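Local atomic coordinates of endo-1,4-b-d-mannanase (Trichoderma reesei, PDB entry 1QNR), a protein that hydrolyses internal beta-1,4-mannosidic linkages of mannans, as an endo-acting beta-mannanase of glycoside hydrolase family 5. Residues A150-S153 with R154-S158; N25-W28 with C29-T33. One frame throughout, in Å; residues are numbered along the deposited sequence.

Contact 1: residues A150-S153 with R154-S158. With NAG (2-acetamido-2-deoxy-beta-D-glucopyranose), chain G.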
loop_
_atom_site.group_PDB
_atom_site.type_symbol
_atom_site.label_atom_id
_atom_site.label_comp_id
_atom_site.label_asym_id
_atom_site.label_seq_id
_atom_site.Cartn_x
_atom_site.Cartn_y
_atom_site.Cartn_z
ATOM N N ALA A 150 -12.568 -10.030 -8.824
ATOM C CA ALA A 150 -13.044 -8.973 -9.769
ATOM C C ALA A 150 -11.965 -7.944 -10.046
ATOM O O ALA A 150 -11.925 -7.433 -11.187
ATOM C CB ALA A 150 -14.280 -8.306 -9.162
ATOM N N VAL A 151 -11.083 -7.630 -9.059
ATOM C CA VAL A 151 -10.034 -6.645 -9.357
ATOM C C VAL A 151 -8.864 -7.270 -10.074
ATOM O O VAL A 151 -8.434 -6.804 -11.174
ATOM C CB VAL A 151 -9.538 -6.002 -8.026
ATOM C CG1 VAL A 151 -8.310 -5.063 -8.267
ATOM C CG2 VAL A 151 -10.689 -5.177 -7.373
ATOM N N VAL A 152 -8.365 -8.425 -9.592
ATOM C CA VAL A 152 -7.199 -9.087 -10.186
ATOM C C VAL A 152 -7.469 -9.456 -11.645
ATOM O O VAL A 152 -6.572 -9.251 -12.512
ATOM C CB VAL A 152 -6.718 -10.317 -9.411
ATOM C CG1 VAL A 152 -5.644 -11.077 -10.176
ATOM C CG2 VAL A 152 -6.185 -9.921 -8.025
ATOM N N SER A 153 -8.693 -9.992 -11.946
ATOM C CA SER A 153 -8.914 -10.421 -13.340
ATOM C C SER A 153 -8.923 -9.251 -14.290
ATOM O O SER A 153 -8.664 -9.532 -15.528
ATOM C CB SER A 153 -10.204 -11.230 -13.422
ATOM O OG SER A 153 -11.311 -10.431 -13.087
ATOM N N ARG A 154 -9.146 -8.008 -13.870
ATOM C CA ARG A 154 -9.096 -6.898 -14.817
ATOM C C ARG A 154 -7.707 -6.591 -15.306
ATOM O O ARG A 154 -7.521 -6.062 -16.457
ATOM C CB ARG A 154 -9.665 -5.559 -14.189
ATOM C CG ARG A 154 -11.146 -5.711 -13.924
ATOM C CD ARG A 154 -11.755 -4.467 -13.239
ATOM N NE ARG A 154 -12.310 -3.474 -14.205
ATOM C CZ ARG A 154 -13.498 -3.608 -14.780
ATOM N NH1 ARG A 154 -14.302 -4.659 -14.486
ATOM N NH2 ARG A 154 -13.943 -2.712 -15.669
ATOM N N TYR A 155 -6.673 -6.742 -14.423
ATOM C CA TYR A 155 -5.339 -6.200 -14.728
ATOM C C TYR A 155 -4.275 -7.291 -14.670
ATOM O O TYR A 155 -3.068 -6.992 -14.668
ATOM C CB TYR A 155 -4.956 -5.067 -13.746
ATOM C CG TYR A 155 -6.112 -4.097 -13.472
ATOM C CD1 TYR A 155 -6.674 -3.365 -14.510
ATOM C CD2 TYR A 155 -6.581 -3.884 -12.176
ATOM C CE1 TYR A 155 -7.774 -2.510 -14.306
ATOM C CE2 TYR A 155 -7.660 -3.015 -11.979
ATOM C CZ TYR A 155 -8.220 -2.314 -13.006
ATOM O OH TYR A 155 -9.271 -1.446 -12.722
ATOM N N ALA A 156 -4.674 -8.592 -14.600
ATOM C CA ALA A 156 -3.706 -9.698 -14.435
ATOM C C ALA A 156 -2.613 -9.721 -15.484
ATOM O O ALA A 156 -1.470 -10.175 -15.194
ATOM C CB ALA A 156 -4.417 -11.086 -14.388
ATOM N N ASN A 157 -2.853 -9.228 -16.740
ATOM C CA ASN A 157 -1.838 -9.254 -17.762
ATOM C C ASN A 157 -1.257 -7.880 -18.120
ATOM O O ASN A 157 -0.482 -7.713 -19.106
ATOM C CB ASN A 157 -2.362 -9.904 -19.067
ATOM C CG ASN A 157 -2.867 -11.296 -18.797
ATOM O OD1 ASN A 157 -3.950 -11.638 -18.256
ATOM N ND2 ASN A 157 -2.014 -12.288 -19.190
ATOM N N SER A 158 -1.560 -6.897 -17.270
ATOM C CA SER A 158 -0.984 -5.561 -17.437
ATOM C C SER A 158 0.423 -5.479 -16.834
ATOM O O SER A 158 0.623 -5.906 -15.660
ATOM C CB SER A 158 -1.896 -4.481 -16.730
ATOM O OG SER A 158 -1.163 -3.187 -16.790
HETATM C C1 NAG G . -2.240 -13.872 -18.999
HETATM C C2 NAG G . -1.860 -14.621 -20.268
HETATM C C3 NAG G . -2.061 -16.093 -19.903
HETATM C C4 NAG G . -1.230 -16.477 -18.657
HETATM C C5 NAG G . -1.617 -15.577 -17.448
HETATM C C6 NAG G . -0.751 -15.842 -16.220
HETATM C C7 NAG G . -2.388 -13.896 -22.559
HETATM C C8 NAG G . -3.484 -13.676 -23.550
HETATM N N2 NAG G . -2.845 -14.185 -21.302
HETATM O O3 NAG G . -1.608 -16.870 -21.033
HETATM O O4 NAG G . -1.559 -17.865 -18.288
HETATM O O5 NAG G . -1.390 -14.220 -17.871
HETATM O O6 NAG G . -1.347 -15.126 -15.072
HETATM O O7 NAG G . -1.221 -13.917 -22.807
HETATM O O HOH W 1 -14.009 -7.213 -13.071
HETATM O O HOH W 2 -6.825 -10.558 -18.113
#
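Tyr155 and Arg154 fold back over the backbone of residues 150-153 where helix 138-155 of the TIM barrel runs out into a type I beta turn, Tyr155 to Ser158. The Tyr155 ring meets the preceding turn obliquely, its CD2 3.6 Å from Val151 O, and its CE2 side faces the methyl CG1 of Val151. Behind it, CB of Arg154 sits over the centre of one ring face. The arginine chain leaves beside its own backbone N (chi1 -66°), which lays CG against Ala150 O at 3.3 Å; a bend at chi3, 92°, then turns the guanidinium so that a water in its plane links NH1 (2.9 Å) to Ala150 O. The far ends of both side chains converge on Asp93, which forms a salt bridge with Arg154 NE and a hydrogen bond with Tyr155 OH, tying this last turn to helix 90-102.

The backbone closes with two i to i+3 bonds, from Arg154 N to Val151 O and from Tyr155 N to Val152 O (3.2 Å). On the flank Ala156 CB rests 3.4 Å from Val152 O. Within the turn, Asn157 carries the N-linked glycan: its ND2 is covalently joined to C1 of the NAG, while OD1 accepts a water's hydrogen bond at 3.1 Å.

Contact 2: residues N25-W28 with C29-T33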
loop_
_atom_site.group_PDB
_atom_site.type_symbol
_atom_site.label_atom_id
_atom_site.label_comp_id
_atom_site.label_asym_id
_atom_site.label_seq_id
_atom_site.Cartn_x
_atom_site.Cartn_y
_atom_site.Cartn_z
ATOM N N ASN A 25 2.745 7.473 -1.984
ATOM C CA ASN A 25 1.362 7.053 -1.769
ATOM C C ASN A 25 0.398 8.088 -2.323
ATOM O O ASN A 25 0.591 9.319 -2.107
ATOM C CB ASN A 25 1.036 6.926 -0.229
ATOM C CG ASN A 25 1.675 5.660 0.308
ATOM O OD1 ASN A 25 1.110 4.540 0.310
ATOM N ND2 ASN A 25 2.932 5.747 0.814
ATOM N N CYS A 26 -0.592 7.640 -3.104
ATOM C CA CYS A 26 -1.663 8.502 -3.648
ATOM C C CYS A 26 -2.976 7.767 -3.585
ATOM O O CYS A 26 -3.549 7.285 -4.585
ATOM C CB CYS A 26 -1.309 8.919 -5.087
ATOM S SG CYS A 26 -2.567 10.154 -5.726
ATOM N N TYR A 27 -3.519 7.569 -2.349
ATOM C CA TYR A 27 -4.720 6.732 -2.189
ATOM C C TYR A 27 -5.852 7.256 -3.053
ATOM O O TYR A 27 -6.637 6.447 -3.615
ATOM C CB TYR A 27 -5.167 6.567 -0.698
ATOM C CG TYR A 27 -5.924 7.764 -0.133
ATOM C CD1 TYR A 27 -7.323 7.864 -0.331
ATOM C CD2 TYR A 27 -5.267 8.746 0.577
ATOM C CE1 TYR A 27 -7.989 9.003 0.161
ATOM C CE2 TYR A 27 -5.927 9.867 1.084
ATOM C CZ TYR A 27 -7.291 9.944 0.864
ATOM O OH TYR A 27 -7.992 11.070 1.376
ATOM N N TRP A 28 -5.910 8.586 -3.118
ATOM C CA TRP A 28 -7.071 9.315 -3.651
ATOM C C TRP A 28 -7.056 9.368 -5.177
ATOM O O TRP A 28 -8.088 9.674 -5.840
ATOM C CB TRP A 28 -7.055 10.746 -3.033
ATOM C CG TRP A 28 -5.723 11.464 -3.094
ATOM C CD1 TRP A 28 -4.813 11.556 -2.069
ATOM C CD2 TRP A 28 -5.123 12.195 -4.220
ATOM N NE1 TRP A 28 -3.667 12.265 -2.512
ATOM C CE2 TRP A 28 -3.860 12.664 -3.818
ATOM C CE3 TRP A 28 -5.548 12.486 -5.556
ATOM C CZ2 TRP A 28 -2.999 13.459 -4.608
ATOM C CZ3 TRP A 28 -4.658 13.231 -6.369
ATOM C CH2 TRP A 28 -3.420 13.689 -5.884
ATOM N N CYS A 29 -5.931 8.955 -5.789
ATOM C CA CYS A 29 -5.866 8.934 -7.251
ATOM C C CYS A 29 -6.935 8.017 -7.864
ATOM O O CYS A 29 -7.565 8.253 -8.918
ATOM C CB CYS A 29 -4.420 8.393 -7.623
ATOM S SG CYS A 29 -3.047 9.681 -7.626
ATOM N N SER A 30 -7.243 6.905 -7.115
ATOM C CA SER A 30 -8.258 5.930 -7.589
ATOM C C SER A 30 -9.684 6.445 -7.655
ATOM O O SER A 30 -10.515 5.750 -8.274
ATOM C CB SER A 30 -8.346 4.734 -6.531
ATOM O OG SER A 30 -7.015 4.187 -6.485
ATOM N N PHE A 31 -9.980 7.591 -7.017
ATOM C CA PHE A 31 -11.377 8.061 -6.950
ATOM C C PHE A 31 -11.557 9.350 -7.767
ATOM O O PHE A 31 -12.626 9.978 -7.708
ATOM C CB PHE A 31 -11.739 8.305 -5.447
ATOM C CG PHE A 31 -11.412 7.136 -4.525
ATOM C CD1 PHE A 31 -11.661 5.815 -4.957
ATOM C CD2 PHE A 31 -10.989 7.380 -3.218
ATOM C CE1 PHE A 31 -11.349 4.745 -4.060
ATOM C CE2 PHE A 31 -10.764 6.329 -2.343
ATOM C CZ PHE A 31 -10.885 5.005 -2.771
ATOM N N LEU A 32 -10.546 9.761 -8.498
ATOM C CA LEU A 32 -10.681 10.944 -9.397
ATOM C C LEU A 32 -11.632 10.594 -10.550
ATOM O O LEU A 32 -11.418 9.595 -11.259
ATOM C CB LEU A 32 -9.288 11.323 -9.926
ATOM C CG LEU A 32 -8.319 11.842 -8.875
ATOM C CD1 LEU A 32 -6.903 11.987 -9.478
ATOM C CD2 LEU A 32 -8.722 13.182 -8.232
ATOM N N THR A 33 -12.575 11.486 -10.877
ATOM C CA THR A 33 -13.513 11.179 -11.969
ATOM C C THR A 33 -13.163 11.918 -13.257
ATOM O O THR A 33 -13.649 11.528 -14.345
ATOM C CB THR A 33 -14.966 11.556 -11.648
ATOM O OG1 THR A 33 -15.089 12.944 -11.325
ATOM C CG2 THR A 33 -15.504 10.628 -10.557
#
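Cys29 N donates to Cys26 O at 3.1 Å, and Phe31 N to Trp28 O at the same length and nearly straight (164° at the hydrogen). Both are i to i+3 bonds, and they wind the chain into a short 3-10 turn. The Cys26-Cys29 disulfide bridges the same three-residue step covalently, its two SG atoms joined with a chi3 of 85°.

The indole of Trp28 lies across this bridge. Its CG is wedged between backbone N and carbonyl carbon (chi1 48°), which folds the ring back so that one face covers both sulfurs, Cys26 SG over the centre and Cys29 SG nearer the rim, 4.3 Å from the centroid of the six-membered ring. At the indole edge, CZ3 meets Leu32 CD1 at 4.0 Å, the two side chains running alongside each other. Replacing Trp28 by an alanine would probably leave the disulfide without its aromatic cover and open a gap beside Leu32. Further out, the CE2 atom of Phe31 comes to the edge of the Tyr27 ring, 4.3 Å from CD1, while CB of Trp28 packs on a face of that ring.

This turn follows strand 21-25 of the barrel and leads into helix 35-47. Trp28 NE1 is hydrogen-bonded to Trp308 O of strand 300-309, Tyr27 OH to Asn319 ND2, and Ser30 OG to Trp56 O. Thr41 of helix 35-47 touches both Trp28 and Cys29, and Val38 of the same helix touches Leu32.

How the contacts relate
Contacts 1 and 2 lie in series in one TIM-barrel domain, with centres 18 Å apart and nearest atoms about 9 Å apart, so they do not touch. The turn at 25-33 follows a barrel strand, on the side where family 5 enzymes keep their active site; the side chain of Tyr27 is about 10 Å from a bound mannose and about 3 Å from a glycerol probably taken from the crystallisation liquor. Residues 150-158 instead end an outer helix and lead toward strand 161-165, with a glycan attached at the surface. Helix 90-102 reaches both: its Asp93 meets contact 1, and the hydroxyl of its Thr91 is hydrogen-bonded to Ser30 O of contact 2.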